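Local structure of putative arylalkylamine N-Acetyltransferase 7 (Aedes aegypti, 4FD7) at residues V14-F18 with E167-A171; D55-N59 with F188-N192; F202-I208 with F229-L235. The protein probably catalyses N-acetylation, as a putative arylalkylamine N-acetyltransferase of the acetyl-CoA-dependent GNAT superfamily. All coordinates share one frame. Residue numbers count along the deposited sequence, not the author numbering.

Interaction 1: V14-F18 with E167-A171; sequences VWHRF and EILRA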
loop_
_atom_site.group_PDB
_atom_site.type_symbol
_atom_site.label_atom_id
_atom_site.label_comp_id
_atom_site.label_asym_id
_atom_site.label_seq_id
_atom_site.Cartn_x
_atom_site.Cartn_y
_atom_site.Cartn_z
ATOM N N VAL A 14 -12.038 -14.464 1.597
ATOM C CA VAL A 14 -12.496 -13.234 2.221
ATOM C C VAL A 14 -11.854 -13.105 3.589
ATOM O O VAL A 14 -11.980 -13.989 4.441
ATOM C CB VAL A 14 -14.028 -13.190 2.352
ATOM C CG1 VAL A 14 -14.464 -11.873 3.023
ATOM C CG2 VAL A 14 -14.658 -13.325 0.973
ATOM N N TRP A 15 -11.157 -12.003 3.815
ATOM C CA TRP A 15 -10.391 -11.856 5.047
ATOM C C TRP A 15 -11.083 -11.062 6.135
ATOM O O TRP A 15 -10.840 -11.297 7.318
ATOM C CB TRP A 15 -9.013 -11.248 4.762
ATOM C CG TRP A 15 -8.189 -12.114 3.838
ATOM C CD1 TRP A 15 -7.792 -11.815 2.569
ATOM C CD2 TRP A 15 -7.685 -13.427 4.115
ATOM N NE1 TRP A 15 -7.066 -12.851 2.041
ATOM C CE2 TRP A 15 -6.985 -13.854 2.967
ATOM C CE3 TRP A 15 -7.753 -14.279 5.221
ATOM C CZ2 TRP A 15 -6.364 -15.106 2.891
ATOM C CZ3 TRP A 15 -7.137 -15.526 5.142
ATOM C CH2 TRP A 15 -6.448 -15.921 3.987
ATOM N N HIS A 16 -11.906 -10.096 5.740
ATOM C CA HIS A 16 -12.480 -9.159 6.699
ATOM C C HIS A 16 -13.819 -8.616 6.197
ATOM O O HIS A 16 -14.010 -8.425 4.997
ATOM C CB HIS A 16 -11.487 -8.016 6.917
ATOM C CG HIS A 16 -11.923 -6.993 7.917
ATOM N ND1 HIS A 16 -12.324 -7.315 9.197
ATOM C CD2 HIS A 16 -11.992 -5.644 7.831
ATOM C CE1 HIS A 16 -12.628 -6.207 9.854
ATOM N NE2 HIS A 16 -12.440 -5.179 9.046
ATOM N N ARG A 17 -14.753 -8.394 7.114
ATOM C CA ARG A 17 -16.035 -7.771 6.766
ATOM C C ARG A 17 -16.339 -6.670 7.768
ATOM O O ARG A 17 -15.977 -6.772 8.940
ATOM C CB ARG A 17 -17.178 -8.795 6.756
ATOM C CG ARG A 17 -17.022 -9.912 5.732
ATOM C CD ARG A 17 -18.258 -10.799 5.717
ATOM N NE ARG A 17 -18.082 -12.049 4.973
ATOM C CZ ARG A 17 -18.312 -12.181 3.672
ATOM N NH1 ARG A 17 -18.709 -11.141 2.950
ATOM N NH2 ARG A 17 -18.136 -13.355 3.083
ATOM N N PHE A 18 -17.007 -5.616 7.317
ATOM C CA PHE A 18 -17.287 -4.499 8.195
ATOM C C PHE A 18 -18.460 -3.694 7.661
ATOM O O PHE A 18 -18.794 -3.776 6.471
ATOM C CB PHE A 18 -16.046 -3.604 8.318
ATOM C CG PHE A 18 -15.641 -2.953 7.024
ATOM C CD1 PHE A 18 -16.131 -1.704 6.679
ATOM C CD2 PHE A 18 -14.784 -3.595 6.149
ATOM C CE1 PHE A 18 -15.769 -1.103 5.481
ATOM C CE2 PHE A 18 -14.413 -2.997 4.943
ATOM C CZ PHE A 18 -14.892 -1.753 4.619
ATOM N N GLU A 167 -9.963 -0.287 7.310
ATOM C CA GLU A 167 -10.383 -1.691 7.254
ATOM C C GLU A 167 -9.600 -2.556 6.255
ATOM O O GLU A 167 -9.378 -3.762 6.502
ATOM C CB GLU A 167 -11.902 -1.801 7.040
ATOM C CG GLU A 167 -12.750 -1.081 8.096
ATOM C CD GLU A 167 -12.365 -1.411 9.542
ATOM O OE1 GLU A 167 -12.092 -2.582 9.871
ATOM O OE2 GLU A 167 -12.343 -0.486 10.379
ATOM N N ILE A 168 -9.157 -1.949 5.151
ATOM C CA ILE A 168 -8.346 -2.678 4.179
ATOM C C ILE A 168 -7.003 -3.040 4.832
ATOM O O ILE A 168 -6.501 -4.155 4.660
ATOM C CB ILE A 168 -8.119 -1.864 2.876
ATOM C CG1 ILE A 168 -9.385 -1.885 2.032
ATOM C CG2 ILE A 168 -6.962 -2.411 2.078
ATOM C CD1 ILE A 168 -9.397 -0.855 0.938
ATOM N N LEU A 169 -6.429 -2.104 5.588
ATOM C CA LEU A 169 -5.222 -2.431 6.348
ATOM C C LEU A 169 -5.486 -3.470 7.427
ATOM O O LEU A 169 -4.615 -4.274 7.744
ATOM C CB LEU A 169 -4.647 -1.200 7.027
ATOM C CG LEU A 169 -4.088 -0.123 6.104
ATOM C CD1 LEU A 169 -3.738 1.089 6.910
ATOM C CD2 LEU A 169 -2.858 -0.653 5.361
ATOM N N ARG A 170 -6.664 -3.420 8.043
ATOM C CA ARG A 170 -6.928 -4.326 9.142
ATOM C C ARG A 170 -6.963 -5.750 8.619
ATOM O O ARG A 170 -6.575 -6.695 9.322
ATOM C CB ARG A 170 -8.235 -3.972 9.889
ATOM C CG ARG A 170 -8.276 -4.600 11.279
ATOM C CD ARG A 170 -9.675 -4.516 11.899
ATOM N NE ARG A 170 -10.160 -3.141 11.891
ATOM C CZ ARG A 170 -9.852 -2.236 12.819
ATOM N NH1 ARG A 170 -9.057 -2.564 13.832
ATOM N NH2 ARG A 170 -10.339 -1.005 12.735
ATOM N N ALA A 171 -7.404 -5.904 7.373
ATOM C CA ALA A 171 -7.394 -7.226 6.720
ATOM C C ALA A 171 -6.021 -7.917 6.607
ATOM O O ALA A 171 -5.949 -9.104 6.278
ATOM C CB ALA A 171 -8.054 -7.151 5.348
#
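His16 and Glu167 bury the most surface here, and a single hydrogen bond joins them: His16 NE2 donates to Glu167 OE1 at 2.7 Å, with the carboxylate oxygen near the plane of the imidazole. The same OE1 accepts from Arg170 NE at 2.9 Å, while Arg170 NH2 reaches Glu167 OE2 at 3.1 Å. Glu167 is thus held by a two-pronged salt bridge one turn along its own helix, and OE1 is shared by Arg170 and His16. The aliphatic part of Glu167 lies over one face of the Phe18 ring, a CH-pi contact with CG 3.6 Å from the ring centroid. Ala171 is the third main contributor; its small side chain lets the strand come close, with Ala171 CB 3.9 Å from His16 CB and 4.2 Å from Trp15 CB. Trp15 and His16 both face Val33 in a classic beta bulge, so these successive residues both direct their CA-to-CB bonds at the helix. The contact packs the end of helix 164-170 against edge strand 14-21 of the antiparallel sheet. Strand 28-35 lies next in that sheet, where Val33 touches both Phe18 and Ala171, while the Trp15 side chain runs on to helix 172-179 and its indole NE1 bonds to Asp35.

Interaction 2: D55-N59 with F188-N192; sequences DELMN and FTGPN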
loop_
_atom_site.group_PDB
_atom_site.type_symbol
_atom_site.label_atom_id
_atom_site.label_comp_id
_atom_site.label_asym_id
_atom_site.label_seq_id
_atom_site.Cartn_x
_atom_site.Cartn_y
_atom_site.Cartn_z
ATOM N N ASP A 55 -3.917 11.043 -6.456
ATOM C CA ASP A 55 -4.244 11.655 -5.169
ATOM C C ASP A 55 -3.200 11.522 -4.050
ATOM O O ASP A 55 -3.157 12.354 -3.153
ATOM C CB ASP A 55 -5.597 11.124 -4.688
ATOM C CG ASP A 55 -6.738 11.582 -5.573
ATOM O OD1 ASP A 55 -6.533 12.546 -6.348
ATOM O OD2 ASP A 55 -7.836 10.994 -5.496
ATOM N N GLU A 56 -2.377 10.482 -4.081
ATOM C CA GLU A 56 -1.409 10.271 -2.999
ATOM C C GLU A 56 -0.344 11.375 -3.004
ATOM O O GLU A 56 0.086 11.804 -4.075
ATOM C CB GLU A 56 -0.774 8.888 -3.116
ATOM C CG GLU A 56 0.235 8.553 -2.022
ATOM C CD GLU A 56 1.679 8.864 -2.424
ATOM O OE1 GLU A 56 1.906 9.270 -3.567
ATOM O OE2 GLU A 56 2.595 8.697 -1.591
ATOM N N LEU A 57 0.073 11.821 -1.817
ATOM C CA LEU A 57 0.932 13.010 -1.687
ATOM C C LEU A 57 2.213 13.050 -2.526
ATOM O O LEU A 57 2.451 14.047 -3.216
ATOM C CB LEU A 57 1.270 13.316 -0.218
ATOM C CG LEU A 57 0.129 13.779 0.681
ATOM C CD1 LEU A 57 0.726 14.422 1.915
ATOM C CD2 LEU A 57 -0.794 14.740 -0.046
ATOM N N MET A 58 3.042 12.006 -2.452
ATOM C CA MET A 58 4.299 11.985 -3.214
ATOM C C MET A 58 4.055 12.038 -4.733
ATOM O O MET A 58 4.742 12.758 -5.477
ATOM C CB MET A 58 5.126 10.732 -2.889
ATOM C CG MET A 58 5.553 10.601 -1.431
ATOM S SD MET A 58 6.419 9.040 -1.113
ATOM C CE MET A 58 8.056 9.379 -1.778
ATOM N N ASN A 59 3.078 11.259 -5.191
ATOM C CA ASN A 59 2.758 11.226 -6.612
ATOM C C ASN A 59 2.316 12.598 -7.094
ATOM O O ASN A 59 2.794 13.095 -8.117
ATOM C CB ASN A 59 1.658 10.193 -6.900
ATOM C CG ASN A 59 2.082 8.786 -6.565
ATOM O OD1 ASN A 59 3.270 8.494 -6.416
ATOM N ND2 ASN A 59 1.104 7.891 -6.447
ATOM N N PHE A 188 4.027 4.676 4.965
ATOM C CA PHE A 188 2.815 5.469 4.835
ATOM C C PHE A 188 3.209 6.924 4.607
ATOM O O PHE A 188 3.936 7.534 5.401
ATOM C CB PHE A 188 1.930 5.297 6.061
ATOM C CG PHE A 188 1.484 3.879 6.281
ATOM C CD1 PHE A 188 2.183 3.026 7.138
ATOM C CD2 PHE A 188 0.370 3.393 5.625
ATOM C CE1 PHE A 188 1.759 1.718 7.330
ATOM C CE2 PHE A 188 -0.057 2.078 5.815
ATOM C CZ PHE A 188 0.637 1.249 6.669
ATOM N N THR A 189 2.728 7.465 3.493
ATOM C CA THR A 189 3.324 8.661 2.928
ATOM C C THR A 189 2.563 9.933 3.250
ATOM O O THR A 189 3.114 11.030 3.159
ATOM C CB THR A 189 3.423 8.525 1.422
ATOM O OG1 THR A 189 2.105 8.334 0.888
ATOM C CG2 THR A 189 4.305 7.333 1.057
ATOM N N GLY A 190 1.295 9.795 3.615
ATOM C CA GLY A 190 0.456 10.943 3.912
ATOM C C GLY A 190 -0.269 10.841 5.239
ATOM O O GLY A 190 -0.250 9.794 5.879
ATOM N N PRO A 191 -0.936 11.925 5.647
ATOM C CA PRO A 191 -1.487 12.069 7.000
ATOM C C PRO A 191 -2.632 11.097 7.302
ATOM O O PRO A 191 -2.643 10.458 8.358
ATOM C CB PRO A 191 -1.992 13.513 7.006
ATOM C CG PRO A 191 -2.332 13.794 5.602
ATOM C CD PRO A 191 -1.292 13.066 4.785
ATOM N N ASN A 192 -3.577 10.968 6.382
ATOM C CA ASN A 192 -4.695 10.070 6.618
ATOM C C ASN A 192 -4.335 8.582 6.541
ATOM O O ASN A 192 -4.879 7.782 7.301
ATOM C CB ASN A 192 -5.868 10.414 5.707
ATOM C CG ASN A 192 -6.413 11.801 5.969
ATOM O OD1 ASN A 192 -6.664 12.562 5.038
ATOM N ND2 ASN A 192 -6.578 12.144 7.243
#
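Thr189 lies against both Glu56 and Met58 and uses a different branch for each. Its hydroxyl OG1 donates a short 2.6 Å hydrogen bond to Glu56 OE2, and its methyl CG2 packs 3.5 Å from Met58 SD. Glu56 has a second task: as the N-cap residue of helix 57-62 it accepts from Asn59 N through OE1 at 2.8 Å. One carboxylate therefore caps a helix and ties that helix start to the loop after strand 183-188. Beside this polar link Leu57 adds apolar packing. Its CD1 sits 4.0 Å from Gly190 CA and 3.8 Å from Pro191 CD, at the point where Gly190, the N-cap residue of helix 191-200, leads into that helix. The backbones come nearest here, with Leu57 CA and Gly190 CA 6.0 Å apart, and a beta carbon on Gly190 would crowd Leu57 CG and clash with Pro191 CD. Two helix N-termini far apart in sequence are thus brought together. Around them, Met58 continues onto Ile125 and Thr128 of helix 120-136, Tyr210 OH bonds to Thr189 O, and Phe188, at the end of strand 183-188, packs against Ser193 and Ala197 of helix 191-200.

Interaction 3: F202-I208 with F229-L235; sequences FQEDFTI and FCKYMSL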
loop_
_atom_site.group_PDB
_atom_site.type_symbol
_atom_site.label_atom_id
_atom_site.label_comp_id
_atom_site.label_asym_id
_atom_site.label_seq_id
_atom_site.Cartn_x
_atom_site.Cartn_y
_atom_site.Cartn_z
ATOM N N PHE A 202 -0.594 -0.204 13.873
ATOM C CA PHE A 202 0.786 -0.055 13.408
ATOM C C PHE A 202 1.527 0.918 14.324
ATOM O O PHE A 202 0.940 1.887 14.813
ATOM C CB PHE A 202 0.846 0.507 11.981
ATOM C CG PHE A 202 0.582 -0.501 10.899
ATOM C CD1 PHE A 202 -0.722 -0.867 10.573
ATOM C CD2 PHE A 202 1.630 -1.043 10.169
ATOM C CE1 PHE A 202 -0.973 -1.781 9.548
ATOM C CE2 PHE A 202 1.386 -1.976 9.145
ATOM C CZ PHE A 202 0.080 -2.336 8.831
ATOM N N GLN A 203 2.817 0.665 14.533
ATOM C CA GLN A 203 3.673 1.553 15.312
ATOM C C GLN A 203 4.669 2.266 14.404
ATOM O O GLN A 203 5.110 1.713 13.398
ATOM C CB GLN A 203 4.470 0.758 16.346
ATOM C CG GLN A 203 5.448 -0.226 15.713
ATOM C CD GLN A 203 6.688 -0.461 16.547
ATOM O OE1 GLN A 203 7.797 -0.110 16.136
ATOM N NE2 GLN A 203 6.516 -1.079 17.714
ATOM N N GLU A 204 5.059 3.477 14.781
ATOM C CA GLU A 204 6.023 4.240 13.994
ATOM C C GLU A 204 7.435 3.691 14.174
ATOM O O GLU A 204 7.933 3.636 15.308
ATOM C CB GLU A 204 5.972 5.723 14.391
ATOM C CG GLU A 204 4.572 6.308 14.262
ATOM C CD GLU A 204 4.528 7.829 14.284
ATOM O OE1 GLU A 204 5.603 8.467 14.418
ATOM O OE2 GLU A 204 3.402 8.373 14.151
ATOM N N ASP A 205 8.065 3.270 13.074
ATOM C CA ASP A 205 9.441 2.770 13.107
ATOM C C ASP A 205 10.370 3.934 12.855
ATOM O O ASP A 205 11.387 4.125 13.541
ATOM C CB ASP A 205 9.712 1.764 11.990
ATOM C CG ASP A 205 8.655 0.697 11.869
ATOM O OD1 ASP A 205 8.553 -0.156 12.774
ATOM O OD2 ASP A 205 7.960 0.689 10.825
ATOM N N PHE A 206 10.033 4.698 11.825
ATOM C CA PHE A 206 10.930 5.774 11.433
ATOM C C PHE A 206 10.105 6.869 10.822
ATOM O O PHE A 206 9.153 6.595 10.097
ATOM C CB PHE A 206 11.966 5.263 10.429
ATOM C CG PHE A 206 12.995 6.291 10.033
ATOM C CD1 PHE A 206 14.024 6.620 10.890
ATOM C CD2 PHE A 206 12.924 6.933 8.808
ATOM C CE1 PHE A 206 14.979 7.572 10.526
ATOM C CE2 PHE A 206 13.871 7.877 8.442
ATOM C CZ PHE A 206 14.903 8.196 9.307
ATOM N N THR A 207 10.453 8.114 11.124
ATOM C CA THR A 207 9.698 9.209 10.559
ATOM C C THR A 207 10.637 10.314 10.106
ATOM O O THR A 207 11.671 10.573 10.745
ATOM C CB THR A 207 8.595 9.712 11.531
ATOM O OG1 THR A 207 7.842 10.749 10.895
ATOM C CG2 THR A 207 9.192 10.234 12.820
ATOM N N ILE A 208 10.291 10.946 8.986
ATOM C CA ILE A 208 11.177 11.962 8.422
ATOM C C ILE A 208 10.393 12.832 7.437
ATOM O O ILE A 208 9.587 12.312 6.686
ATOM C CB ILE A 208 12.420 11.305 7.743
ATOM C CG1 ILE A 208 13.435 12.378 7.319
ATOM C CG2 ILE A 208 12.016 10.394 6.564
ATOM C CD1 ILE A 208 14.652 11.842 6.556
ATOM N N PHE A 229 5.182 14.519 7.007
ATOM C CA PHE A 229 6.021 13.391 7.397
ATOM C C PHE A 229 5.830 12.163 6.502
ATOM O O PHE A 229 4.733 11.901 6.000
ATOM C CB PHE A 229 5.777 13.035 8.870
ATOM C CG PHE A 229 6.500 13.933 9.833
ATOM C CD1 PHE A 229 5.935 15.118 10.257
ATOM C CD2 PHE A 229 7.763 13.595 10.295
ATOM C CE1 PHE A 229 6.616 15.943 11.134
ATOM C CE2 PHE A 229 8.444 14.416 11.176
ATOM C CZ PHE A 229 7.863 15.590 11.600
ATOM N N CYS A 230 6.926 11.440 6.287
ATOM C CA CYS A 230 6.945 10.151 5.618
ATOM C C CYS A 230 7.277 9.167 6.729
ATOM O O CYS A 230 8.310 9.318 7.403
ATOM C CB CYS A 230 8.049 10.142 4.562
ATOM S SG CYS A 230 8.170 8.657 3.553
ATOM N N LYS A 231 6.394 8.201 6.973
ATOM C CA LYS A 231 6.601 7.322 8.124
ATOM C C LYS A 231 6.630 5.847 7.758
ATOM O O LYS A 231 5.681 5.346 7.172
ATOM C CB LYS A 231 5.505 7.545 9.169
ATOM C CG LYS A 231 5.404 8.959 9.703
ATOM C CD LYS A 231 4.452 9.029 10.889
ATOM C CE LYS A 231 4.181 10.464 11.313
ATOM N NZ LYS A 231 3.263 10.536 12.493
ATOM N N TYR A 232 7.661 5.134 8.206
ATOM C CA TYR A 232 7.683 3.685 8.076
ATOM C C TYR A 232 7.042 3.153 9.361
ATOM O O TYR A 232 7.462 3.504 10.463
ATOM C CB TYR A 232 9.099 3.147 7.895
ATOM C CG TYR A 232 9.174 2.018 6.891
ATOM C CD1 TYR A 232 9.361 2.278 5.541
ATOM C CD2 TYR A 232 9.042 0.696 7.293
ATOM C CE1 TYR A 232 9.424 1.252 4.620
ATOM C CE2 TYR A 232 9.104 -0.338 6.377
ATOM C CZ TYR A 232 9.296 -0.053 5.043
ATOM O OH TYR A 232 9.358 -1.079 4.127
ATOM N N MET A 233 6.015 2.326 9.212
ATOM C CA MET A 233 5.226 1.827 10.342
ATOM C C MET A 233 5.068 0.304 10.265
ATOM O O MET A 233 4.989 -0.280 9.161
ATOM C CB MET A 233 3.868 2.530 10.421
ATOM C CG MET A 233 3.954 4.057 10.408
ATOM S SD MET A 233 2.303 4.789 10.340
ATOM C CE MET A 233 1.713 4.390 11.987
ATOM N N SER A 234 5.035 -0.337 11.434
ATOM C CA SER A 234 4.995 -1.806 11.498
ATOM C C SER A 234 3.917 -2.384 12.420
ATOM O O SER A 234 3.545 -1.788 13.426
ATOM C CB SER A 234 6.385 -2.374 11.857
ATOM O OG SER A 234 6.883 -1.856 13.076
ATOM N N LEU A 235 3.436 -3.572 12.072
ATOM C CA LEU A 235 2.365 -4.229 12.814
ATOM C C LEU A 235 2.678 -5.700 12.997
ATOM O O LEU A 235 2.770 -6.442 12.016
ATOM C CB LEU A 235 1.045 -4.087 12.052
ATOM C CG LEU A 235 -0.203 -4.757 12.630
ATOM C CD1 LEU A 235 -0.654 -4.048 13.906
ATOM C CD2 LEU A 235 -1.307 -4.770 11.578
#
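Two side-chain bonds reinforce this antiparallel strand pair: a salt bridge from Lys231 NZ to Glu204 OE2 at 2.7 Å, and a very short 2.4 Å hydrogen bond from Ser234 OG to Asp205 OD1, an oxygen that also pairs with Arg141. Asp205 belongs to a classic beta bulge, in which Asp205 N and Phe206 N both donate to Tyr232 O, at 2.7 and 3.1 Å. The bulge shifts the register by one residue and turns the Asp205 side chain toward the partner strand. Gln203-Ser234 before the bulge, and Phe206-Tyr232 and Ile208-Cys230 from it onward, are hydrogen-bonded pairs, each with two backbone bonds. Phe206, Tyr232, Ile208 and Cys230 share one face of the sheet, where Cys230 and Tyr232 meet helix 120-136 and Tyr232 OH bonds to Tyr147. On the other face Met233 meets helix 191-200. Strand 229-236 is central in its three-stranded sheet, between 183-188 and 203-209. At the Phe202 end of the pair, Leu235 CB stands over the Phe202 ring, 3.5 Å from its centroid.

Overall arrangement
Interactions 2 and 3 are neighbours, their centres about 13 Å apart, and Phe188 joins them: its N lies 2.8 Å from Lys231 O, a probable hydrogen bond between adjacent strands, while its ring meets Phe202 edge-to-face and its CD1 lies 3.7 Å from Met233 SD. Helix 191-200, which starts in interaction 2, leads into the strand of interaction 3. Interaction 1 is farther off, centred about 21 Å from each of the others, yet Leu169 CD2 touches Phe188 CE2 at 3.9 Å. Phe188, of interaction 2, thus touches residues of both the others. Interaction 1 lies at the five-stranded sheet, interaction 3 in the three-stranded one. As in GNAT relatives, acetyl-CoA probably binds between strands 146-155 and 183-188.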